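TonB-dependent siderophore receptor (Pseudomonas aeruginosa 39016, PDB 5NEC) probably takes ferric siderophores, and drugs conjugated to siderophores, across the outer membrane with energy supplied through TonB. Local coordinates at residues A[98-103]-A[579-584]; A[169-174]-A[724-729]; A[287-290]-A[296-299]; A[318-323]-A[327-332]; A[485-488]-A[494-497]. All coordinates share one frame; numbering follows the deposited sequence.

Interaction 1 of 5, residues A[98-103]-A[579-584]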
# COMPACT_ATOMS: atom_id res chain seq x y z
N ARG A 98 8.18 -8.61 3.26
CA ARG A 98 9.13 -9.71 3.51
C ARG A 98 9.30 -10.60 2.28
O ARG A 98 9.30 -11.84 2.37
CB ARG A 98 8.71 -10.54 4.71
CG ARG A 98 8.81 -9.80 6.02
CD ARG A 98 8.39 -10.73 7.14
NE ARG A 98 8.59 -10.16 8.47
CZ ARG A 98 8.21 -10.74 9.61
NH1 ARG A 98 7.59 -11.92 9.60
NH2 ARG A 98 8.45 -10.13 10.77
N GLY A 99 9.40 -9.92 1.13
CA GLY A 99 9.59 -10.55 -0.16
C GLY A 99 8.47 -11.39 -0.70
O GLY A 99 8.70 -12.26 -1.53
N PHE A 100 7.25 -11.10 -0.25
CA PHE A 100 6.07 -11.84 -0.70
C PHE A 100 4.93 -10.89 -1.10
O PHE A 100 4.69 -9.87 -0.47
CB PHE A 100 5.61 -12.83 0.38
CG PHE A 100 6.58 -13.98 0.61
CD1 PHE A 100 6.84 -14.90 -0.40
CD2 PHE A 100 7.21 -14.15 1.85
CE1 PHE A 100 7.72 -15.97 -0.18
CE2 PHE A 100 8.09 -15.21 2.07
CZ PHE A 100 8.35 -16.12 1.05
N ASP A 101 4.25 -11.28 -2.17
CA ASP A 101 3.21 -10.49 -2.81
C ASP A 101 2.00 -10.35 -1.89
O ASP A 101 1.49 -11.35 -1.39
CB ASP A 101 2.81 -11.22 -4.10
CG ASP A 101 1.87 -10.41 -4.97
OD1 ASP A 101 1.14 -9.50 -4.48
OD2 ASP A 101 1.86 -10.71 -6.19
N ALA A 102 1.52 -9.11 -1.70
CA ALA A 102 0.42 -8.82 -0.78
C ALA A 102 -0.70 -7.96 -1.39
O ALA A 102 -1.37 -7.21 -0.64
CB ALA A 102 0.96 -8.15 0.47
N GLN A 103 -0.93 -8.07 -2.71
CA GLN A 103 -1.99 -7.28 -3.39
C GLN A 103 -3.36 -7.53 -2.80
O GLN A 103 -4.13 -6.59 -2.56
CB GLN A 103 -2.04 -7.56 -4.90
CG GLN A 103 -2.42 -8.98 -5.33
CD GLN A 103 -2.36 -9.17 -6.84
OE1 GLN A 103 -2.07 -8.24 -7.60
NE2 GLN A 103 -2.63 -10.40 -7.28
N SER A 579 10.66 -21.72 -1.60
CA SER A 579 11.38 -20.48 -1.24
C SER A 579 11.60 -20.31 0.27
O SER A 579 10.88 -20.87 1.09
CB SER A 579 10.68 -19.23 -1.81
OG SER A 579 9.39 -19.06 -1.27
N ARG A 580 12.63 -19.55 0.61
CA ARG A 580 12.92 -19.22 2.00
C ARG A 580 13.27 -17.74 2.11
O ARG A 580 14.02 -17.22 1.29
CB ARG A 580 14.09 -20.06 2.52
CG ARG A 580 14.38 -19.87 4.00
CD ARG A 580 15.75 -20.39 4.40
NE ARG A 580 16.02 -21.72 3.86
CZ ARG A 580 15.55 -22.87 4.35
NH1 ARG A 580 14.75 -22.90 5.42
NH2 ARG A 580 15.88 -24.01 3.75
N VAL A 581 12.73 -17.08 3.14
CA VAL A 581 13.15 -15.74 3.53
C VAL A 581 13.52 -15.78 5.01
O VAL A 581 12.69 -16.12 5.85
CB VAL A 581 12.06 -14.69 3.31
CG1 VAL A 581 12.56 -13.29 3.65
CG2 VAL A 581 11.57 -14.74 1.87
N ASP A 582 14.77 -15.46 5.31
CA ASP A 582 15.24 -15.24 6.68
C ASP A 582 15.46 -13.74 6.83
O ASP A 582 15.97 -13.09 5.91
CB ASP A 582 16.56 -15.97 6.96
CG ASP A 582 16.43 -17.49 6.83
OD1 ASP A 582 15.34 -18.05 7.09
OD2 ASP A 582 17.43 -18.14 6.45
N GLY A 583 15.10 -13.19 7.99
CA GLY A 583 15.27 -11.77 8.19
C GLY A 583 15.35 -11.25 9.60
O GLY A 583 15.12 -11.96 10.57
N VAL A 584 15.70 -9.96 9.67
CA VAL A 584 15.84 -9.22 10.91
C VAL A 584 15.16 -7.87 10.73
O VAL A 584 15.36 -7.21 9.71
CB VAL A 584 17.33 -8.96 11.26
CG1 VAL A 584 17.44 -8.13 12.54
CG2 VAL A 584 18.09 -10.28 11.37
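Phe100 reaches out of the plug of this TonB-dependent receptor and meets Ser579 and Val581 on the inner surface of the surrounding beta-barrel. The ring and the Val581 side chain head in opposite directions and overlap along their flanks. Methyl CG2 of Val581 touches one flank of the ring, with Phe100 CE2 3.5 Å away, and approaches it obliquely. Ser579 comes in at the ring edge, in its plane, and its OG lies 3.7 Å from Phe100 CE1. Ser579 OG also hydrogen-bonds to Thr564, just beyond strand 550-561. Phe100 has CG anti to its carbonyl carbon (chi1 -68°), which carries the ring across to the barrel strand. Met633 and Lys561, the latter in a cation-pi contact, pack around the same ring. Arg98 adds a second anchor: its guanidinium forms salt bridges with Glu585 and Glu538 of the barrel, a buried charge answered by two carboxylates. Within the plug segment, Asp101 OD1 accepts from Gln103 N, closing an Asx turn. Val581 is also touched by plug backbone, since both its methyls face the carbonyl oxygen of Arg98, with CG2 3.7 Å and CG1 3.8 Å from Arg98 O.

Interaction 2 of 5, residues A[169-174]-A[724-729]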
# COMPACT_ATOMS: atom_id res chain seq x y z
N ASP A 169 6.26 21.15 -8.28
CA ASP A 169 5.75 20.25 -9.32
C ASP A 169 4.32 20.58 -9.78
O ASP A 169 3.65 19.73 -10.36
CB ASP A 169 5.82 18.80 -8.81
CG ASP A 169 4.95 18.54 -7.56
OD1 ASP A 169 4.32 19.48 -7.03
OD2 ASP A 169 4.93 17.39 -7.09
N GLN A 170 3.86 21.80 -9.52
CA GLN A 170 2.49 22.24 -9.78
C GLN A 170 1.40 21.54 -8.93
O GLN A 170 0.23 21.55 -9.29
CB GLN A 170 2.15 22.18 -11.29
CG GLN A 170 1.08 23.20 -11.69
CD GLN A 170 0.80 23.31 -13.18
OE1 GLN A 170 1.66 23.61 -13.99
NE2 GLN A 170 -0.46 23.13 -13.54
N THR A 171 1.76 20.95 -7.79
CA THR A 171 0.76 20.38 -6.87
C THR A 171 -0.24 21.47 -6.45
O THR A 171 0.17 22.55 -6.03
CB THR A 171 1.40 19.76 -5.60
OG1 THR A 171 2.19 18.63 -5.96
CG2 THR A 171 0.34 19.30 -4.58
N ARG A 172 -1.53 21.18 -6.60
CA ARG A 172 -2.59 22.00 -6.05
C ARG A 172 -3.54 21.02 -5.39
O ARG A 172 -4.33 20.35 -6.06
CB ARG A 172 -3.30 22.78 -7.16
CG ARG A 172 -2.42 23.78 -7.90
CD ARG A 172 -3.30 24.69 -8.78
NE ARG A 172 -2.52 25.64 -9.61
CZ ARG A 172 -2.42 25.64 -10.95
NH1 ARG A 172 -3.08 24.78 -11.72
NH2 ARG A 172 -1.66 26.55 -11.56
N ARG A 173 -3.45 20.94 -4.06
CA ARG A 173 -4.19 19.97 -3.25
C ARG A 173 -5.05 20.70 -2.21
O ARG A 173 -4.54 21.55 -1.46
CB ARG A 173 -3.21 19.05 -2.54
CG ARG A 173 -3.85 17.94 -1.71
CD ARG A 173 -2.81 17.01 -1.10
NE ARG A 173 -3.43 15.97 -0.27
CZ ARG A 173 -3.77 14.74 -0.67
NH1 ARG A 173 -3.59 14.31 -1.91
NH2 ARG A 173 -4.30 13.91 0.22
N TYR A 174 -6.33 20.36 -2.17
CA TYR A 174 -7.30 21.00 -1.28
C TYR A 174 -8.00 19.90 -0.49
O TYR A 174 -8.50 18.94 -1.09
CB TYR A 174 -8.32 21.81 -2.09
CG TYR A 174 -7.67 22.79 -3.05
CD1 TYR A 174 -7.33 24.07 -2.64
CD2 TYR A 174 -7.38 22.42 -4.35
CE1 TYR A 174 -6.73 24.97 -3.50
CE2 TYR A 174 -6.78 23.31 -5.24
CZ TYR A 174 -6.47 24.59 -4.81
OH TYR A 174 -5.85 25.48 -5.64
N THR A 724 11.12 17.94 -4.93
CA THR A 724 9.81 18.55 -4.89
C THR A 724 9.71 19.39 -3.61
O THR A 724 10.04 18.91 -2.52
CB THR A 724 8.74 17.47 -4.95
OG1 THR A 724 8.93 16.70 -6.14
CG2 THR A 724 7.34 18.07 -4.96
N ILE A 725 9.26 20.63 -3.76
CA ILE A 725 9.09 21.57 -2.65
C ILE A 725 7.59 21.81 -2.48
O ILE A 725 6.92 22.18 -3.43
CB ILE A 725 9.87 22.89 -2.92
CG1 ILE A 725 11.37 22.56 -3.11
CG2 ILE A 725 9.67 23.89 -1.78
CD1 ILE A 725 12.24 23.71 -3.55
N LEU A 726 7.07 21.56 -1.27
CA LEU A 726 5.63 21.73 -0.99
C LEU A 726 5.44 22.74 0.15
O LEU A 726 6.12 22.65 1.17
CB LEU A 726 4.99 20.38 -0.61
CG LEU A 726 5.13 19.20 -1.59
CD1 LEU A 726 4.68 17.90 -0.94
CD2 LEU A 726 4.38 19.44 -2.89
N PHE A 727 4.55 23.71 -0.05
CA PHE A 727 4.15 24.65 1.00
C PHE A 727 2.70 24.39 1.34
O PHE A 727 1.85 24.46 0.46
CB PHE A 727 4.31 26.11 0.56
CG PHE A 727 4.24 27.09 1.71
CD1 PHE A 727 5.40 27.45 2.43
CD2 PHE A 727 3.02 27.67 2.10
CE1 PHE A 727 5.32 28.35 3.50
CE2 PHE A 727 2.95 28.57 3.17
CZ PHE A 727 4.11 28.91 3.88
N SER A 728 2.42 24.12 2.61
CA SER A 728 1.05 23.86 3.10
C SER A 728 0.57 24.93 4.07
O SER A 728 1.33 25.38 4.91
CB SER A 728 1.00 22.52 3.83
OG SER A 728 1.09 21.49 2.88
N THR A 729 -0.70 25.31 3.93
CA THR A 729 -1.42 26.11 4.91
C THR A 729 -2.54 25.21 5.47
O THR A 729 -3.41 24.80 4.70
CB THR A 729 -2.03 27.37 4.26
OG1 THR A 729 -1.00 28.17 3.66
CG2 THR A 729 -2.82 28.21 5.28
O HOH W 1 6.95 15.79 -7.97
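The backbones of 169-174 and 724-729 stay well apart, with the CA atoms of Asp169 and Thr724 6.2 Å from each other and those of Thr171 and Leu726 7.8 Å, because strand 159-167 is the hydrogen-bonded neighbour of both strands. Side chains bridge the gap. Asp169 lays its carboxylate against Thr724, with OD2 3.3 Å from the methyl CG2. A water completes the link: it donates to Asp169 OD2 and also bonds to Thr724 OG1, which has a further partner in the carbonyl oxygen of Gly722. The other carboxylate oxygen is turned back on its own loop. Asp169 OD1 accepts from Thr171 N at 3.0 Å and, at a doubtfully short distance, from Thr171 OG1, both arriving from the same face of the carboxylate; the pair should limit its rotation. Asp169 CG sits between the backbone N and the carbonyl carbon (chi1 62°), a placing that lets OD1 reach both donors. Leu726 then comes in roughly perpendicular to Thr171, and its CD2 packs 3.9 Å from Thr171 OG1. The bond to Thr171 N makes an Asx turn in the short hairpin between strands 159-167 and 172-182, beside the seam where the first and last strands of the barrel pair.

Interaction 3 of 5, residues A[287-290]-A[296-299]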
# COMPACT_ATOMS: atom_id res chain seq x y z
N THR A 287 -21.95 -0.63 9.59
CA THR A 287 -21.46 -1.37 10.76
C THR A 287 -22.48 -1.23 11.90
O THR A 287 -22.82 -0.11 12.28
CB THR A 287 -20.07 -0.83 11.19
OG1 THR A 287 -19.18 -0.87 10.07
CG2 THR A 287 -19.48 -1.68 12.29
N VAL A 288 -22.95 -2.36 12.44
CA VAL A 288 -23.84 -2.39 13.62
C VAL A 288 -23.13 -3.11 14.78
O VAL A 288 -22.71 -4.25 14.62
CB VAL A 288 -25.17 -3.09 13.31
CG1 VAL A 288 -26.08 -3.11 14.54
CG2 VAL A 288 -25.88 -2.39 12.15
N GLU A 289 -22.98 -2.43 15.92
CA GLU A 289 -22.38 -3.01 17.13
C GLU A 289 -23.39 -3.01 18.26
O GLU A 289 -24.13 -2.04 18.43
CB GLU A 289 -21.19 -2.19 17.61
CG GLU A 289 -19.86 -2.57 17.03
CD GLU A 289 -18.72 -1.84 17.73
OE1 GLU A 289 -18.81 -0.59 17.86
OE2 GLU A 289 -17.76 -2.51 18.16
N HIS A 290 -23.40 -4.07 19.06
CA HIS A 290 -24.25 -4.15 20.23
C HIS A 290 -23.52 -4.85 21.37
O HIS A 290 -23.03 -5.96 21.20
CB HIS A 290 -25.56 -4.89 19.91
CG HIS A 290 -26.45 -5.07 21.11
ND1 HIS A 290 -26.99 -4.00 21.80
CD2 HIS A 290 -26.87 -6.19 21.74
CE1 HIS A 290 -27.71 -4.46 22.81
NE2 HIS A 290 -27.66 -5.78 22.79
N LEU A 296 -19.05 -8.89 26.36
CA LEU A 296 -19.37 -9.44 25.03
C LEU A 296 -20.00 -8.39 24.11
O LEU A 296 -21.07 -7.87 24.42
CB LEU A 296 -20.34 -10.62 25.17
CG LEU A 296 -19.80 -11.91 25.79
CD1 LEU A 296 -20.94 -12.88 26.06
CD2 LEU A 296 -18.75 -12.54 24.89
N THR A 297 -19.35 -8.13 22.98
CA THR A 297 -19.89 -7.29 21.91
C THR A 297 -20.08 -8.11 20.63
O THR A 297 -19.20 -8.89 20.25
CB THR A 297 -18.95 -6.10 21.60
OG1 THR A 297 -18.78 -5.30 22.78
CG2 THR A 297 -19.51 -5.22 20.47
N ILE A 298 -21.24 -7.95 20.00
CA ILE A 298 -21.52 -8.54 18.69
C ILE A 298 -21.52 -7.43 17.66
O ILE A 298 -22.02 -6.33 17.91
CB ILE A 298 -22.85 -9.34 18.65
CG1 ILE A 298 -22.94 -10.11 17.32
CG2 ILE A 298 -24.09 -8.46 18.81
CD1 ILE A 298 -24.08 -11.08 17.26
N ARG A 299 -20.95 -7.72 16.49
CA ARG A 299 -20.73 -6.71 15.45
C ARG A 299 -21.02 -7.30 14.08
O ARG A 299 -20.60 -8.42 13.78
CB ARG A 299 -19.29 -6.26 15.53
CG ARG A 299 -18.87 -5.15 14.59
CD ARG A 299 -17.37 -5.29 14.39
NE ARG A 299 -16.79 -4.10 13.79
CZ ARG A 299 -16.17 -3.12 14.45
NH1 ARG A 299 -16.05 -3.14 15.79
NH2 ARG A 299 -15.68 -2.09 13.77
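A beta hairpin of the transmembrane barrel, formed by strands 276-291 and 296-316, brings His290 opposite Ile298 and Glu289 opposite Arg299 close to its turn. The strand segments run antiparallel at 160°. His290 and Ile298 are the hydrogen-bonded pair: His290 N gives to Ile298 O at 2.9 Å, and Ile298 N returns a bond to His290 O of the same length. Glu289 and Arg299 form the adjoining non-hydrogen-bonded pair, where the backbones come closer and CA-H...O contacts join Glu289 CA to Ile298 O and Arg299 CA to Val288 O.

On the face carrying Glu289 and Arg299, the two long side chains run together in one direction. Their aliphatic parts touch first, Glu289 CG being 3.7 Å from Arg299 CG, and their charged ends then meet in a salt bridge of 3.0 Å between Glu289 OE2 and Arg299 NH1, with the carboxylate and guanidinium planes 65° apart. Arg299 CG stands anti to the backbone N (chi1 -177°), and the chain runs extended to NE, which passes the methyl CG2 of Thr287 at 3.9 Å. Glu289 OE1 serves another charge, Arg226 on the preceding strand, so the carboxylate ties together three neighbouring strands. On the opposite face, Ile298 CG2 packs 4.0 Å from His290 CB, while the His290 ring extends to bond Thr225 through ND1. This is the antiparallel hairpin pairing from which the up-and-down barrel of an outer-membrane receptor is built.

Interaction 4 of 5, residues A[318-323]-A[327-332]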
# COMPACT_ATOMS: atom_id res chain seq x y z
N ASP A 318 9.79 -2.90 -25.01
CA ASP A 318 9.61 -4.31 -24.60
C ASP A 318 10.70 -5.31 -25.06
O ASP A 318 10.41 -6.36 -25.62
CB ASP A 318 8.19 -4.81 -24.94
CG ASP A 318 7.14 -4.40 -23.86
OD1 ASP A 318 7.30 -3.37 -23.15
OD2 ASP A 318 6.12 -5.13 -23.74
N SER A 319 11.96 -4.95 -24.76
CA SER A 319 13.13 -5.84 -24.93
C SER A 319 13.39 -6.32 -26.36
O SER A 319 13.91 -7.40 -26.58
CB SER A 319 13.02 -7.03 -23.97
OG SER A 319 12.78 -6.56 -22.65
N GLN A 320 13.01 -5.49 -27.32
CA GLN A 320 13.19 -5.78 -28.73
C GLN A 320 14.61 -5.44 -29.22
O GLN A 320 14.97 -5.80 -30.31
CB GLN A 320 12.13 -5.03 -29.56
CG GLN A 320 10.72 -5.56 -29.39
CD GLN A 320 10.66 -7.07 -29.58
OE1 GLN A 320 11.14 -7.61 -30.57
NE2 GLN A 320 10.09 -7.75 -28.62
N GLY A 321 15.38 -4.72 -28.42
CA GLY A 321 16.74 -4.38 -28.77
C GLY A 321 16.89 -3.16 -29.65
O GLY A 321 18.01 -2.82 -30.00
N ASN A 322 15.79 -2.46 -29.96
CA ASN A 322 15.86 -1.20 -30.73
C ASN A 322 16.67 -0.11 -30.04
O ASN A 322 17.22 0.76 -30.71
CB ASN A 322 14.47 -0.63 -31.03
CG ASN A 322 13.56 -1.62 -31.73
OD1 ASN A 322 13.94 -2.21 -32.73
ND2 ASN A 322 12.35 -1.79 -31.21
N ILE A 323 16.72 -0.13 -28.71
CA ILE A 323 17.52 0.85 -27.94
C ILE A 323 19.00 0.82 -28.28
O ILE A 323 19.66 1.86 -28.20
CB ILE A 323 17.34 0.73 -26.40
CG1 ILE A 323 17.76 -0.65 -25.86
CG2 ILE A 323 15.89 1.06 -26.03
CD1 ILE A 323 17.79 -0.73 -24.35
N SER A 327 16.80 3.92 -30.79
CA SER A 327 15.34 4.08 -30.93
C SER A 327 14.52 3.21 -29.97
O SER A 327 15.03 2.30 -29.31
CB SER A 327 14.92 3.81 -32.37
OG SER A 327 15.06 2.45 -32.67
N VAL A 328 13.23 3.53 -29.88
CA VAL A 328 12.31 2.89 -28.93
C VAL A 328 10.97 2.61 -29.60
O VAL A 328 10.32 3.54 -30.09
CB VAL A 328 12.05 3.81 -27.72
CG1 VAL A 328 10.98 3.24 -26.81
CG2 VAL A 328 13.35 4.06 -26.93
N TRP A 329 10.54 1.35 -29.59
CA TRP A 329 9.17 1.00 -29.98
C TRP A 329 8.18 1.36 -28.84
O TRP A 329 8.37 0.93 -27.70
CB TRP A 329 9.08 -0.48 -30.32
CG TRP A 329 7.73 -1.00 -30.55
CD1 TRP A 329 6.77 -0.46 -31.34
CD2 TRP A 329 7.17 -2.19 -30.00
NE1 TRP A 329 5.64 -1.25 -31.33
CE2 TRP A 329 5.86 -2.32 -30.50
CE3 TRP A 329 7.65 -3.17 -29.12
CZ2 TRP A 329 5.01 -3.38 -30.16
CZ3 TRP A 329 6.82 -4.25 -28.79
CH2 TRP A 329 5.51 -4.33 -29.31
N ARG A 330 7.17 2.16 -29.16
CA ARG A 330 6.12 2.52 -28.19
C ARG A 330 5.08 1.41 -28.11
O ARG A 330 4.02 1.47 -28.72
CB ARG A 330 5.45 3.83 -28.55
CG ARG A 330 6.35 5.01 -28.29
CD ARG A 330 5.72 6.25 -28.89
NE ARG A 330 6.37 7.50 -28.50
CZ ARG A 330 6.48 8.58 -29.28
NH1 ARG A 330 6.04 8.57 -30.53
NH2 ARG A 330 7.08 9.67 -28.81
N ARG A 331 5.42 0.38 -27.37
CA ARG A 331 4.49 -0.70 -27.14
C ARG A 331 3.38 -0.18 -26.21
O ARG A 331 3.58 0.61 -25.27
CB ARG A 331 5.17 -1.95 -26.57
CG ARG A 331 4.62 -2.54 -25.30
CD ARG A 331 3.36 -3.36 -25.39
NE ARG A 331 3.56 -4.47 -24.45
CZ ARG A 331 2.64 -5.26 -23.92
NH1 ARG A 331 1.34 -5.15 -24.21
NH2 ARG A 331 3.03 -6.19 -23.07
N GLN A 332 2.21 -0.68 -26.50
CA GLN A 332 0.98 -0.23 -25.95
C GLN A 332 0.54 -1.32 -25.00
O GLN A 332 0.52 -2.49 -25.36
CB GLN A 332 0.04 -0.04 -27.13
CG GLN A 332 -1.41 -0.02 -26.83
CD GLN A 332 -2.00 -1.37 -26.54
OE1 GLN A 332 -2.57 -1.54 -25.47
NE2 GLN A 332 -1.86 -2.33 -27.43
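The Trp329 indole is bordered by Asp318, Gln320 and Arg331: one face takes CB of Arg331, set toward the rim, while Gln320 CG and Asp318 CB approach obliquely near CE3 and CZ3. Gln320 follows the indole outward, with its CG 3.9 Å from Trp329 CE3; its amide, nearly perpendicular to the ring, bonds through OE1 to Lys389 NZ. The Asn322 amide also stands almost upright to the indole and places ND2 3.6 Å from Trp329 CB; this ND2 bonds to Asp317 and to the carbonyl of Asn388. At the guanidinium edge of Arg331 lies the carboxylate of Asp318, turned 84° from it. Arg331 NE-H points almost straight at Asp318 OD2 (2.7 Å, 175°), in the guanidinium plane but well above that of the carboxylate, and NH2 adds a weak bond to the same oxygen. Asp318 OD1 is held by Gln315. Arg331 NH1 turns back to Gln332 O, 3.0 Å away. Near the turn, Ser327 N donates to Asn322 O at 3.2 Å. Together these contacts fold the connection between strands 296-316 and 327-354 back onto the start of the second strand, a compact inter-strand loop of the TonB-dependent receptor barrel.

Interaction 5 of 5, residues A[485-488]-A[494-497]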
# COMPACT_ATOMS: atom_id res chain seq x y z
N GLY A 485 1.38 -18.09 19.61
CA GLY A 485 2.40 -17.19 20.15
C GLY A 485 2.54 -17.31 21.66
O GLY A 485 1.59 -17.62 22.36
N LEU A 486 3.75 -17.06 22.13
CA LEU A 486 4.09 -17.10 23.55
C LEU A 486 4.79 -15.79 23.88
O LEU A 486 5.71 -15.39 23.17
CB LEU A 486 5.02 -18.28 23.81
CG LEU A 486 5.44 -18.54 25.26
CD1 LEU A 486 4.25 -19.03 26.07
CD2 LEU A 486 6.59 -19.54 25.30
N VAL A 487 4.35 -15.11 24.94
CA VAL A 487 4.93 -13.84 25.38
C VAL A 487 5.40 -13.96 26.83
O VAL A 487 4.63 -14.36 27.69
CB VAL A 487 3.92 -12.70 25.25
CG1 VAL A 487 4.56 -11.35 25.60
CG2 VAL A 487 3.37 -12.67 23.85
N TRP A 488 6.67 -13.62 27.08
CA TRP A 488 7.23 -13.53 28.42
C TRP A 488 7.50 -12.06 28.70
O TRP A 488 8.16 -11.39 27.90
CB TRP A 488 8.54 -14.35 28.54
CG TRP A 488 9.20 -14.28 29.91
CD1 TRP A 488 8.58 -14.41 31.12
CD2 TRP A 488 10.59 -14.06 30.20
NE1 TRP A 488 9.49 -14.27 32.14
CE2 TRP A 488 10.73 -14.06 31.60
CE3 TRP A 488 11.72 -13.86 29.40
CZ2 TRP A 488 11.96 -13.89 32.22
CZ3 TRP A 488 12.94 -13.68 30.02
CH2 TRP A 488 13.06 -13.69 31.42
N GLY A 494 8.33 -4.61 29.13
CA GLY A 494 9.30 -5.44 28.41
C GLY A 494 8.58 -6.69 27.95
O GLY A 494 7.69 -7.19 28.63
N SER A 495 8.98 -7.20 26.80
CA SER A 495 8.29 -8.30 26.16
C SER A 495 9.28 -9.11 25.32
O SER A 495 10.13 -8.53 24.63
CB SER A 495 7.16 -7.74 25.30
OG SER A 495 6.07 -8.63 25.28
N ILE A 496 9.22 -10.43 25.42
CA ILE A 496 10.05 -11.33 24.63
C ILE A 496 9.11 -12.40 24.14
O ILE A 496 8.41 -12.99 24.94
CB ILE A 496 11.21 -11.94 25.46
CG1 ILE A 496 12.22 -10.85 25.84
CG2 ILE A 496 11.90 -13.04 24.70
CD1 ILE A 496 13.20 -11.24 26.94
N TYR A 497 9.07 -12.63 22.82
CA TYR A 497 8.05 -13.50 22.23
C TYR A 497 8.61 -14.50 21.23
O TYR A 497 9.58 -14.22 20.53
CB TYR A 497 6.91 -12.67 21.61
CG TYR A 497 7.27 -11.91 20.35
CD1 TYR A 497 7.09 -12.47 19.08
CD2 TYR A 497 7.76 -10.61 20.41
CE1 TYR A 497 7.42 -11.77 17.92
CE2 TYR A 497 8.09 -9.89 19.26
CZ TYR A 497 7.92 -10.47 18.02
OH TYR A 497 8.25 -9.77 16.87
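Trp488 leaves its strand with CB 3.9 Å from Ile496 O, the same carbonyl oxygen that its backbone N engages. CG lies anti to the backbone N (chi1 179°), which sends the indole out abreast of the Ile496 side chain. Farther out, the six-membered part of the indole meets the end of the isoleucine: CE3 and CZ3 each lie 3.9 Å from Ile496 CD1, which approaches obliquely. The indole also stacks with Trp447 of the neighbouring strand, so it is packed by an aliphatic chain and an aromatic ring.

Beneath this pair is the backbone of an antiparallel beta hairpin in the receptor barrel, made by strands 471-488 and 494-503, whose local segments run at 146°. Trp488 and Ile496 form its hydrogen-bonded pair. Trp488 N donates to Ile496 O at 2.8 Å in a nearly straight bond of 177°, and Ile496 N gives one of 2.9 Å to Trp488 O.

Val487 and Tyr497, the next pair, put their side chains on the other face, which turns to the barrel interior: both touch Pro51 of the plug. Val487 CG2 packs 4.2 Å from Tyr497 CB. The phenol is directed away from Val487, and its OH bonds to Glu538, a residue that also takes part in holding Arg98 of the plug. Leu486 O receives a CA-H...O contact from Tyr497 CA, 3.2 Å away.

From the N terminus, the plug comes first, and its segment 98-103 later meets barrel strand 579-589, so interaction 1 closes a loop of 475 residues between plug and wall. Segment 169-174 opens interaction 2 inside that loop, but its partner 724-729 lies beyond residue 584; the two contacts therefore cross, and the second joins the two ends of the barrel. Interactions 3, 4 and 5 follow in series within both long loops: 3 and 5 link hairpin strands, and 4 folds a loop onto the strand that follows it. Strand 296-316 leads from interaction 3 to interaction 4, whose centres are 57 Å apart on opposite sides of the chain's centre. Interaction 5 comes within about 6 Å of interaction 1, nearest atoms measured.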